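Local coordinates for protein purine nucleosidase, (IunH-1) (Sulfolobus solfataricus, PDB 3T8J) that belongs to the nucleosidase family, built on a mixed beta sheet flanked by helices, and holds a sodium ion in a metal site, at residues 40-45 with 86-91; 108-113 with 138-143; 254-259 with 288-293. One frame throughout, in Å; residues are numbered along the deposited sequence.

Interaction 1. Residues 40-45 with 86-91; sequences YEQEVK and DVTVEP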
loop_
_atom_site.group_PDB
_atom_site.type_symbol
_atom_site.label_atom_id
_atom_site.label_comp_id
_atom_site.label_asym_id
_atom_site.label_seq_id
_atom_site.Cartn_x
_atom_site.Cartn_y
_atom_site.Cartn_z
ATOM N N TYR A 40 20.157 -17.130 -14.649
ATOM C CA TYR A 40 19.234 -18.207 -15.057
ATOM C C TYR A 40 19.887 -19.231 -16.003
ATOM O O TYR A 40 19.738 -20.438 -15.809
ATOM C CB TYR A 40 17.991 -17.572 -15.682
ATOM C CG TYR A 40 17.006 -18.485 -16.384
ATOM C CD1 TYR A 40 15.930 -19.031 -15.714
ATOM C CD2 TYR A 40 17.134 -18.746 -17.741
ATOM C CE1 TYR A 40 15.019 -19.844 -16.400
ATOM C CE2 TYR A 40 16.227 -19.536 -18.426
ATOM C CZ TYR A 40 15.174 -20.069 -17.754
ATOM O OH TYR A 40 14.268 -20.829 -18.506
ATOM N N GLU A 41 20.638 -18.786 -17.008
ATOM C CA GLU A 41 21.172 -19.765 -17.951
ATOM C C GLU A 41 22.244 -20.667 -17.288
ATOM O O GLU A 41 22.367 -21.846 -17.634
ATOM C CB GLU A 41 21.709 -19.093 -19.219
ATOM C CG GLU A 41 20.700 -18.237 -19.979
ATOM C CD GLU A 41 19.587 -19.039 -20.661
ATOM O OE1 GLU A 41 19.770 -20.248 -20.920
ATOM O OE2 GLU A 41 18.523 -18.450 -20.957
ATOM N N GLN A 42 22.952 -20.153 -16.280
ATOM C CA GLN A 42 23.875 -20.979 -15.522
ATOM C C GLN A 42 23.123 -21.970 -14.617
ATOM O O GLN A 42 23.595 -23.090 -14.377
ATOM C CB GLN A 42 24.887 -20.147 -14.722
ATOM C CG GLN A 42 25.992 -20.974 -14.040
ATOM C CD GLN A 42 26.853 -21.776 -15.026
ATOM O OE1 GLN A 42 27.349 -21.217 -16.027
ATOM N NE2 GLN A 42 27.047 -23.064 -14.766
ATOM N N GLU A 43 21.968 -21.560 -14.119
ATOM C CA GLU A 43 21.137 -22.497 -13.327
ATOM C C GLU A 43 20.734 -23.717 -14.136
ATOM O O GLU A 43 20.733 -24.843 -13.612
ATOM C CB GLU A 43 19.897 -21.778 -12.778
ATOM C CG GLU A 43 20.176 -20.711 -11.761
ATOM C CD GLU A 43 18.915 -20.028 -11.266
ATOM O OE1 GLU A 43 17.879 -20.118 -11.983
ATOM O OE2 GLU A 43 18.955 -19.428 -10.175
ATOM N N VAL A 44 20.376 -23.516 -15.406
ATOM C CA VAL A 44 20.043 -24.628 -16.300
ATOM C C VAL A 44 21.247 -25.557 -16.501
ATOM O O VAL A 44 21.176 -26.780 -16.385
ATOM C CB VAL A 44 19.495 -24.124 -17.654
ATOM C CG1 VAL A 44 19.200 -25.277 -18.602
ATOM C CG2 VAL A 44 18.285 -23.209 -17.492
ATOM N N LYS A 45 22.412 -24.960 -16.783
ATOM C CA LYS A 45 23.620 -25.738 -16.963
ATOM C C LYS A 45 24.050 -26.487 -15.699
ATOM O O LYS A 45 24.503 -27.626 -15.775
ATOM C CB LYS A 45 24.767 -24.850 -17.489
ATOM C CG LYS A 45 24.485 -24.162 -18.850
ATOM C CD LYS A 45 24.166 -25.097 -19.984
ATOM C CE LYS A 45 23.977 -24.353 -21.332
ATOM N NZ LYS A 45 25.256 -23.788 -21.913
ATOM N N ASP A 86 32.770 -19.954 -7.407
ATOM C CA ASP A 86 32.912 -19.222 -8.680
ATOM C C ASP A 86 33.105 -20.075 -9.940
ATOM O O ASP A 86 33.090 -19.524 -11.045
ATOM C CB ASP A 86 34.019 -18.153 -8.576
ATOM C CG ASP A 86 33.616 -16.972 -7.650
ATOM O OD1 ASP A 86 32.413 -16.585 -7.556
ATOM O OD2 ASP A 86 34.532 -16.414 -7.019
ATOM N N VAL A 87 33.320 -21.390 -9.803
ATOM C CA VAL A 87 33.333 -22.280 -10.969
ATOM C C VAL A 87 31.969 -22.262 -11.662
ATOM O O VAL A 87 30.929 -22.273 -10.994
ATOM C CB VAL A 87 33.684 -23.737 -10.590
ATOM C CG1 VAL A 87 32.648 -24.335 -9.703
ATOM C CG2 VAL A 87 33.870 -24.590 -11.846
ATOM N N THR A 88 31.997 -22.198 -12.992
ATOM C CA THR A 88 30.817 -22.192 -13.839
ATOM C C THR A 88 30.864 -23.421 -14.727
ATOM O O THR A 88 31.498 -23.440 -15.780
ATOM C CB THR A 88 30.710 -20.915 -14.677
ATOM O OG1 THR A 88 31.917 -20.724 -15.421
ATOM C CG2 THR A 88 30.494 -19.689 -13.768
ATOM N N VAL A 89 30.163 -24.467 -14.285
ATOM C CA VAL A 89 30.214 -25.762 -14.940
ATOM C C VAL A 89 29.416 -25.792 -16.235
ATOM O O VAL A 89 28.595 -24.915 -16.488
ATOM C CB VAL A 89 29.660 -26.917 -14.024
ATOM C CG1 VAL A 89 30.448 -27.032 -12.720
ATOM C CG2 VAL A 89 28.143 -26.738 -13.735
ATOM N N GLU A 90 29.665 -26.817 -17.036
ATOM C CA GLU A 90 29.008 -26.991 -18.326
ATOM C C GLU A 90 28.828 -28.499 -18.528
ATOM O O GLU A 90 29.802 -29.254 -18.437
ATOM C CB GLU A 90 29.870 -26.368 -19.459
ATOM C CG GLU A 90 29.264 -26.390 -20.884
ATOM C CD GLU A 90 28.002 -25.544 -21.065
ATOM O OE1 GLU A 90 27.606 -24.806 -20.135
ATOM O OE2 GLU A 90 27.403 -25.631 -22.171
ATOM N N PRO A 91 27.599 -28.946 -18.811
ATOM C CA PRO A 91 27.439 -30.360 -19.175
ATOM C C PRO A 91 28.182 -30.715 -20.449
ATOM O O PRO A 91 28.350 -29.872 -21.359
ATOM C CB PRO A 91 25.930 -30.496 -19.402
ATOM C CG PRO A 91 25.505 -29.116 -19.818
ATOM C CD PRO A 91 26.355 -28.184 -18.988
#

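Interaction 2. Residues 108-113 with 138-143; sequences LANEYA and VKKIKK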
loop_
_atom_site.group_PDB
_atom_site.type_symbol
_atom_site.label_atom_id
_atom_site.label_comp_id
_atom_site.label_asym_id
_atom_site.label_seq_id
_atom_site.Cartn_x
_atom_site.Cartn_y
_atom_site.Cartn_z
ATOM N N LEU A 108 2.975 -33.781 -16.450
ATOM C CA LEU A 108 3.427 -34.729 -15.428
ATOM C C LEU A 108 2.361 -34.936 -14.331
ATOM O O LEU A 108 2.196 -36.048 -13.811
ATOM C CB LEU A 108 4.792 -34.302 -14.871
ATOM C CG LEU A 108 5.916 -34.531 -15.873
ATOM C CD1 LEU A 108 7.138 -33.675 -15.483
ATOM C CD2 LEU A 108 6.257 -36.002 -16.021
ATOM N N ALA A 109 1.630 -33.878 -14.005
ATOM C CA ALA A 109 0.520 -33.969 -13.055
ATOM C C ALA A 109 -0.566 -34.881 -13.603
ATOM O O ALA A 109 -1.212 -35.610 -12.852
ATOM C CB ALA A 109 -0.031 -32.556 -12.735
ATOM N N ASN A 110 -0.775 -34.864 -14.912
ATOM C CA ASN A 110 -1.704 -35.806 -15.530
ATOM C C ASN A 110 -1.152 -37.222 -15.541
ATOM O O ASN A 110 -1.873 -38.173 -15.202
ATOM C CB ASN A 110 -2.047 -35.343 -16.938
ATOM C CG ASN A 110 -3.124 -34.265 -16.956
ATOM O OD1 ASN A 110 -4.191 -34.452 -16.368
ATOM N ND2 ASN A 110 -2.907 -33.207 -17.723
ATOM N N GLU A 111 0.114 -37.388 -15.932
ATOM C CA GLU A 111 0.712 -38.730 -16.030
ATOM C C GLU A 111 0.757 -39.442 -14.674
ATOM O O GLU A 111 0.500 -40.670 -14.598
ATOM C CB GLU A 111 2.120 -38.629 -16.630
ATOM C CG GLU A 111 2.830 -39.973 -16.677
ATOM C CD GLU A 111 4.178 -39.974 -17.398
ATOM O OE1 GLU A 111 4.713 -38.890 -17.737
ATOM O OE2 GLU A 111 4.725 -41.093 -17.607
ATOM N N TYR A 112 1.030 -38.676 -13.614
ATOM C CA TYR A 112 1.151 -39.184 -12.238
ATOM C C TYR A 112 0.055 -38.642 -11.302
ATOM O O TYR A 112 0.283 -38.474 -10.099
ATOM C CB TYR A 112 2.550 -38.858 -11.680
ATOM C CG TYR A 112 3.683 -39.475 -12.468
ATOM C CD1 TYR A 112 4.065 -40.792 -12.246
ATOM C CD2 TYR A 112 4.363 -38.747 -13.439
ATOM C CE1 TYR A 112 5.110 -41.361 -12.969
ATOM C CE2 TYR A 112 5.398 -39.317 -14.168
ATOM C CZ TYR A 112 5.761 -40.614 -13.924
ATOM O OH TYR A 112 6.802 -41.181 -14.650
ATOM N N ALA A 113 -1.156 -38.459 -11.841
ATOM C CA ALA A 113 -2.269 -37.874 -11.085
ATOM C C ALA A 113 -2.493 -38.605 -9.773
ATOM O O ALA A 113 -2.656 -39.850 -9.742
ATOM C CB ALA A 113 -3.544 -37.874 -11.911
ATOM N N VAL A 138 -4.205 -28.862 -8.600
ATOM C CA VAL A 138 -4.285 -28.827 -7.148
ATOM C C VAL A 138 -4.691 -30.204 -6.565
ATOM O O VAL A 138 -4.157 -30.613 -5.539
ATOM C CB VAL A 138 -5.254 -27.741 -6.669
ATOM C CG1 VAL A 138 -5.594 -27.919 -5.203
ATOM C CG2 VAL A 138 -4.675 -26.358 -6.910
ATOM N N LYS A 139 -5.579 -30.911 -7.238
ATOM C CA LYS A 139 -5.878 -32.286 -6.816
ATOM C C LYS A 139 -4.858 -33.290 -7.338
ATOM O O LYS A 139 -4.514 -34.265 -6.628
ATOM C CB LYS A 139 -7.273 -32.725 -7.208
ATOM C CG LYS A 139 -7.556 -34.153 -6.663
ATOM C CD LYS A 139 -8.973 -34.479 -6.546
ATOM C CE LYS A 139 -9.123 -35.959 -6.249
ATOM N NZ LYS A 139 -10.553 -36.318 -6.042
ATOM N N LYS A 140 -4.385 -33.096 -8.572
ATOM C CA LYS A 140 -3.490 -34.079 -9.205
ATOM C C LYS A 140 -2.112 -34.154 -8.539
ATOM O O LYS A 140 -1.482 -35.223 -8.525
ATOM C CB LYS A 140 -3.335 -33.807 -10.705
ATOM C CG LYS A 140 -4.637 -33.988 -11.459
ATOM C CD LYS A 140 -4.589 -33.485 -12.868
ATOM C CE LYS A 140 -5.957 -33.659 -13.532
ATOM N NZ LYS A 140 -5.977 -33.062 -14.895
ATOM N N ILE A 141 -1.642 -33.038 -8.001
ATOM C CA ILE A 141 -0.428 -33.058 -7.197
ATOM C C ILE A 141 -0.783 -33.420 -5.747
ATOM O O ILE A 141 -1.588 -32.728 -5.067
ATOM C CB ILE A 141 0.309 -31.704 -7.296
ATOM C CG1 ILE A 141 0.810 -31.502 -8.727
ATOM C CG2 ILE A 141 1.394 -31.602 -6.208
ATOM C CD1 ILE A 141 1.336 -30.078 -9.028
ATOM N N LYS A 142 -0.207 -34.516 -5.269
ATOM C CA LYS A 142 -0.464 -35.047 -3.935
ATOM C C LYS A 142 0.005 -34.118 -2.814
ATOM O O LYS A 142 -0.649 -33.960 -1.783
ATOM C CB LYS A 142 0.238 -36.425 -3.815
ATOM C CG LYS A 142 0.126 -37.092 -2.480
ATOM C CD LYS A 142 0.733 -38.481 -2.500
ATOM C CE LYS A 142 0.592 -39.148 -1.146
ATOM N NZ LYS A 142 0.835 -40.600 -1.225
ATOM N N LYS A 143 1.169 -33.500 -3.002
ATOM C CA LYS A 143 1.839 -32.791 -1.939
ATOM C C LYS A 143 2.808 -31.761 -2.535
ATOM O O LYS A 143 3.462 -32.066 -3.520
ATOM C CB LYS A 143 2.625 -33.785 -1.082
ATOM C CG LYS A 143 3.190 -33.235 0.174
ATOM C CD LYS A 143 2.097 -32.934 1.198
ATOM C CE LYS A 143 2.702 -32.239 2.367
ATOM N NZ LYS A 143 1.716 -32.126 3.486
#

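Interaction 3. Residues 254-259 with 288-293; sequences REKRFV and NAEIVY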
loop_
_atom_site.group_PDB
_atom_site.type_symbol
_atom_site.label_atom_id
_atom_site.label_comp_id
_atom_site.label_asym_id
_atom_site.label_seq_id
_atom_site.Cartn_x
_atom_site.Cartn_y
_atom_site.Cartn_z
ATOM N N ARG A 254 5.172 -29.512 14.284
ATOM C CA ARG A 254 4.435 -28.934 13.154
ATOM C C ARG A 254 3.148 -28.271 13.657
ATOM O O ARG A 254 2.559 -28.745 14.636
ATOM C CB ARG A 254 4.058 -30.020 12.132
ATOM C CG ARG A 254 5.225 -30.860 11.612
ATOM C CD ARG A 254 4.840 -31.571 10.325
ATOM N NE ARG A 254 5.644 -32.751 10.038
ATOM C CZ ARG A 254 5.564 -33.464 8.911
ATOM N NH1 ARG A 254 4.701 -33.128 7.943
ATOM N NH2 ARG A 254 6.331 -34.535 8.760
ATOM N N GLU A 255 2.709 -27.206 12.991
ATOM C CA GLU A 255 1.432 -26.545 13.292
ATOM C C GLU A 255 0.720 -26.208 11.998
ATOM O O GLU A 255 1.331 -25.686 11.074
ATOM C CB GLU A 255 1.658 -25.211 14.018
ATOM C CG GLU A 255 2.587 -25.267 15.236
ATOM C CD GLU A 255 1.998 -25.981 16.435
ATOM O OE1 GLU A 255 0.771 -26.280 16.465
ATOM O OE2 GLU A 255 2.778 -26.252 17.383
ATOM N N LYS A 256 -0.577 -26.450 11.922
ATOM C CA LYS A 256 -1.342 -26.000 10.773
ATOM C C LYS A 256 -1.856 -24.592 11.054
ATOM O O LYS A 256 -2.589 -24.365 12.026
ATOM C CB LYS A 256 -2.507 -26.952 10.500
ATOM C CG LYS A 256 -2.052 -28.303 9.971
ATOM C CD LYS A 256 -3.233 -29.173 9.515
ATOM C CE LYS A 256 -2.750 -30.457 8.858
ATOM N NZ LYS A 256 -3.895 -31.347 8.444
ATOM N N ARG A 257 -1.481 -23.648 10.194
ATOM C CA ARG A 257 -1.784 -22.238 10.413
ATOM C C ARG A 257 -2.232 -21.556 9.131
ATOM O O ARG A 257 -2.177 -22.172 8.061
ATOM C CB ARG A 257 -0.558 -21.571 11.057
ATOM C CG ARG A 257 -0.561 -21.881 12.569
ATOM C CD ARG A 257 0.644 -21.456 13.329
ATOM N NE ARG A 257 0.529 -21.820 14.733
ATOM C CZ ARG A 257 1.486 -21.640 15.652
ATOM N NH1 ARG A 257 2.657 -21.100 15.328
ATOM N NH2 ARG A 257 1.256 -21.987 16.912
ATOM N N PHE A 258 -2.686 -20.304 9.235
ATOM C CA PHE A 258 -3.114 -19.523 8.090
ATOM C C PHE A 258 -2.002 -18.518 7.730
ATOM O O PHE A 258 -1.664 -17.642 8.550
ATOM C CB PHE A 258 -4.442 -18.790 8.358
ATOM C CG PHE A 258 -4.876 -17.886 7.231
ATOM C CD1 PHE A 258 -5.210 -18.407 5.999
ATOM C CD2 PHE A 258 -4.984 -16.516 7.426
ATOM C CE1 PHE A 258 -5.607 -17.581 4.964
ATOM C CE2 PHE A 258 -5.383 -15.690 6.402
ATOM C CZ PHE A 258 -5.684 -16.217 5.171
ATOM N N VAL A 259 -1.437 -18.690 6.537
ATOM C CA VAL A 259 -0.286 -17.876 6.058
ATOM C C VAL A 259 -0.767 -16.904 4.983
ATOM O O VAL A 259 -1.388 -17.324 3.996
ATOM C CB VAL A 259 0.796 -18.758 5.459
ATOM C CG1 VAL A 259 1.983 -17.869 4.977
ATOM C CG2 VAL A 259 1.292 -19.818 6.466
ATOM N N ASN A 288 -4.005 -22.922 5.806
ATOM C CA ASN A 288 -3.605 -23.232 4.436
ATOM C C ASN A 288 -2.205 -23.852 4.328
ATOM O O ASN A 288 -1.763 -24.172 3.220
ATOM C CB ASN A 288 -3.740 -22.003 3.508
ATOM C CG ASN A 288 -2.862 -20.866 3.917
ATOM O OD1 ASN A 288 -2.273 -20.920 4.974
ATOM N ND2 ASN A 288 -2.774 -19.809 3.078
ATOM N N ALA A 289 -1.525 -24.083 5.438
ATOM C CA ALA A 289 -0.181 -24.676 5.397
ATOM C C ALA A 289 0.177 -25.320 6.703
ATOM O O ALA A 289 -0.177 -24.814 7.765
ATOM C CB ALA A 289 0.876 -23.622 5.039
ATOM N N GLU A 290 0.881 -26.441 6.626
ATOM C CA GLU A 290 1.461 -27.071 7.788
ATOM C C GLU A 290 2.882 -26.568 7.874
ATOM O O GLU A 290 3.654 -26.784 6.939
ATOM C CB GLU A 290 1.455 -28.572 7.655
ATOM C CG GLU A 290 1.989 -29.291 8.841
ATOM C CD GLU A 290 1.954 -30.795 8.624
ATOM O OE1 GLU A 290 2.611 -31.275 7.653
ATOM O OE2 GLU A 290 1.278 -31.466 9.416
ATOM N N ILE A 291 3.217 -25.928 8.972
ATOM C CA ILE A 291 4.532 -25.299 9.123
ATOM C C ILE A 291 5.402 -26.131 10.069
ATOM O O ILE A 291 4.970 -26.526 11.147
ATOM C CB ILE A 291 4.397 -23.850 9.663
ATOM C CG1 ILE A 291 3.423 -23.046 8.793
ATOM C CG2 ILE A 291 5.790 -23.203 9.828
ATOM C CD1 ILE A 291 3.221 -21.553 9.257
ATOM N N VAL A 292 6.652 -26.392 9.661
ATOM C CA VAL A 292 7.618 -27.097 10.500
ATOM C C VAL A 292 8.351 -26.087 11.379
ATOM O O VAL A 292 8.949 -25.132 10.870
ATOM C CB VAL A 292 8.628 -27.886 9.641
ATOM C CG1 VAL A 292 9.744 -28.494 10.507
ATOM C CG2 VAL A 292 7.885 -28.964 8.819
ATOM N N TYR A 293 8.292 -26.282 12.695
ATOM C CA TYR A 293 8.906 -25.361 13.654
ATOM C C TYR A 293 10.165 -25.918 14.323
ATOM O O TYR A 293 10.949 -25.141 14.866
ATOM C CB TYR A 293 7.874 -24.933 14.722
ATOM C CG TYR A 293 6.923 -23.843 14.253
ATOM C CD1 TYR A 293 5.682 -24.128 13.671
ATOM C CD2 TYR A 293 7.278 -22.504 14.365
ATOM C CE1 TYR A 293 4.828 -23.087 13.250
ATOM C CE2 TYR A 293 6.430 -21.473 13.943
ATOM C CZ TYR A 293 5.211 -21.775 13.366
ATOM O OH TYR A 293 4.394 -20.719 12.947
#

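Interaction 1. Residues 40-45 with 86-91
Gln42 NE2, at the end of a side chain leaving the first turns of helix 40-53, is gripped by two oxygens. One is the backbone carbonyl of Val89, with Gln42 NE2 and Val89 O 3.0 Å apart and the N-H...O angle close to straight at 173°. The acceptor lies in the plane of the Gln42 amide, whereas NE2 itself sits slightly tilted from the plane of the Val89 carbonyl. The other is OD1 of Asn46, one helical turn further on, which ties the amide back to its own helix. Gln42 CG stands anti to the backbone N (chi1 -173°), and a bend at chi2 (60°) turns CD toward the 86-91 loop. The amide oxygen then comes up to Thr88, with Gln42 OE1 3.6 Å from Thr88 CB, and the two side chains cross at about a right angle.

A turn along, Lys45 meets Glu90. Lys45 NZ approaches Glu90 OE2 at 2.8 Å on its syn lone pair, and a weak second bond reaches Glu90 OE1 at 3.1 Å, making a forked salt bridge. The methylenes contribute as well: Lys45 CG lies 3.4 Å from Glu90 OE1, so the lysine is folded against the carboxylate over part of its length. Pro91 adds an apolar touch, its CD 3.9 Å from Lys45 CD. Val89 and Pro91 also pack on later turns of helix 40-53, Val89 against Trp49 and Pro91 against Leu48, so the irregular 86-91 segment is laid along that helix.

None of the touching residues is buried, and solvent would probably weaken the charge pairing. Crystal neighbours touch residues of both the salt bridge and the amide bond, and may influence the details of either. The two-way grip on the Gln42 amide depends less on charge, and joins loop backbone directly to helix.

Interaction 2. Residues 108-113 with 138-143
Ala109 and Lys140 form the close-packed side of this contact. Lys140 CB rests 3.5 Å from Ala109 O and 4.1 Å from Ala109 CB. Deeper in, Ala109 CB reaches Ile141 CG1 at 4.2 Å; both residues are buried, and Ile141 goes on to pack against Leu127 of helix 125-133. The backbones come nearest at Ala113 and Lys140, whose CA atoms are 4.4 Å apart.

Both segments hold the end of a helix: helix 101-111 leads through a short turn to strand 116-120, and helix 137-140 runs straight into strand 141-147. These strands are parallel neighbours in the central sheet, and backbone bonds of Lys140 with Gly114 and of Lys142 with Leu116 lead into their pairing.

The outer side is more exposed and polar, with few contacts beyond one short hydrogen bond. With its chain extended beyond CG, Lys140 passes Ala113, its CG 4.1 Å from Ala113 CB, and runs out to the exposed Asn110. There Lys140 NZ binds Asn110 OD1 at 2.7 Å, tilted 24° from the plane of the amide carbonyl, while Ser136 OG provides NZ with a second hydrogen-bonding partner.

Interaction 3. Residues 254-259 with 288-293
Residues 254-259 and 288-293 pair as antiparallel strands near one end of the mixed sheet, where strand 289-295 lies between the parallel strand 182-185 and the antiparallel strand 251-261. The axes of these short strand segments run at 140° to each other, well away from strict antiparallel. Glu255 and Ile291 form a hydrogen-bonded pair, with Ile291 N 2.8 Å from Glu255 O and a second bond returning from Glu255 N to Ile291 O. Arg257 N likewise binds Ala289 O, but the return bond of this pair is only weak.

The regular ladder is then interrupted by a classic beta bulge: Asn288 and Ala289 both face Arg257, whose carbonyl receives Asn288 N at 3.0 Å as well as Ala289 N. Beyond the bulge, the Asn288 side chain takes over the pairing. Its CG is placed between the backbone N and the carbonyl carbon (chi1 62°), and the amide bridges the backbone of Val259. Asn288 OD1 accepts from Val259 N at 2.8 Å, while Asn288 ND2 donates to Val259 O at 3.0 Å on a lone pair. ND2 also bonds Phe176 O.

On the face carrying Arg254 and Glu290, Arg254 NH1 meets Glu290 OE1 at 2.8 Å in a salt bridge. The oxygen lies in the guanidinium plane, yet the nitrogen stands 46° out of the carboxylate plane. Thr183 OG1 also bonds this OE1, and Gly248 O holds Arg254 NH2.

The face of Glu255, Arg257, Ala289 and Ile291 mixes apolar and polar contacts. Glu255 CG lies over the centre of the Arg257 guanidinium, and the same CG is 3.7 Å from Tyr293 CD1. The Glu255 carboxylate is paired with Arg253. Crossing Tyr293 at about a right angle, Arg257 sends NH1 to the phenol oxygen in a weak hydrogen bond. Val259 CG2 touches Ile291 CD1 at 3.8 Å.

The three contacts follow one another along the chain without overlap, all within the nucleosidase fold of one chain. Interactions 2 and 3 both reach the central mixed sheet: 2 where helices 101-111 and 137-140 lead into parallel strands 116-120 and 141-147, and 3 in the antiparallel part, with strand 182-185 lying between the two regions. Their centres are 22 Å apart and their nearest atoms about 4 Å apart, without touching. Interaction 1 joins helix 40-53 to a surface loop, with centres 30 Å from interaction 2 and 35 Å from interaction 3, the latter across the chain's centre. The contacts thus join separate parts of one fold and do not build a single site.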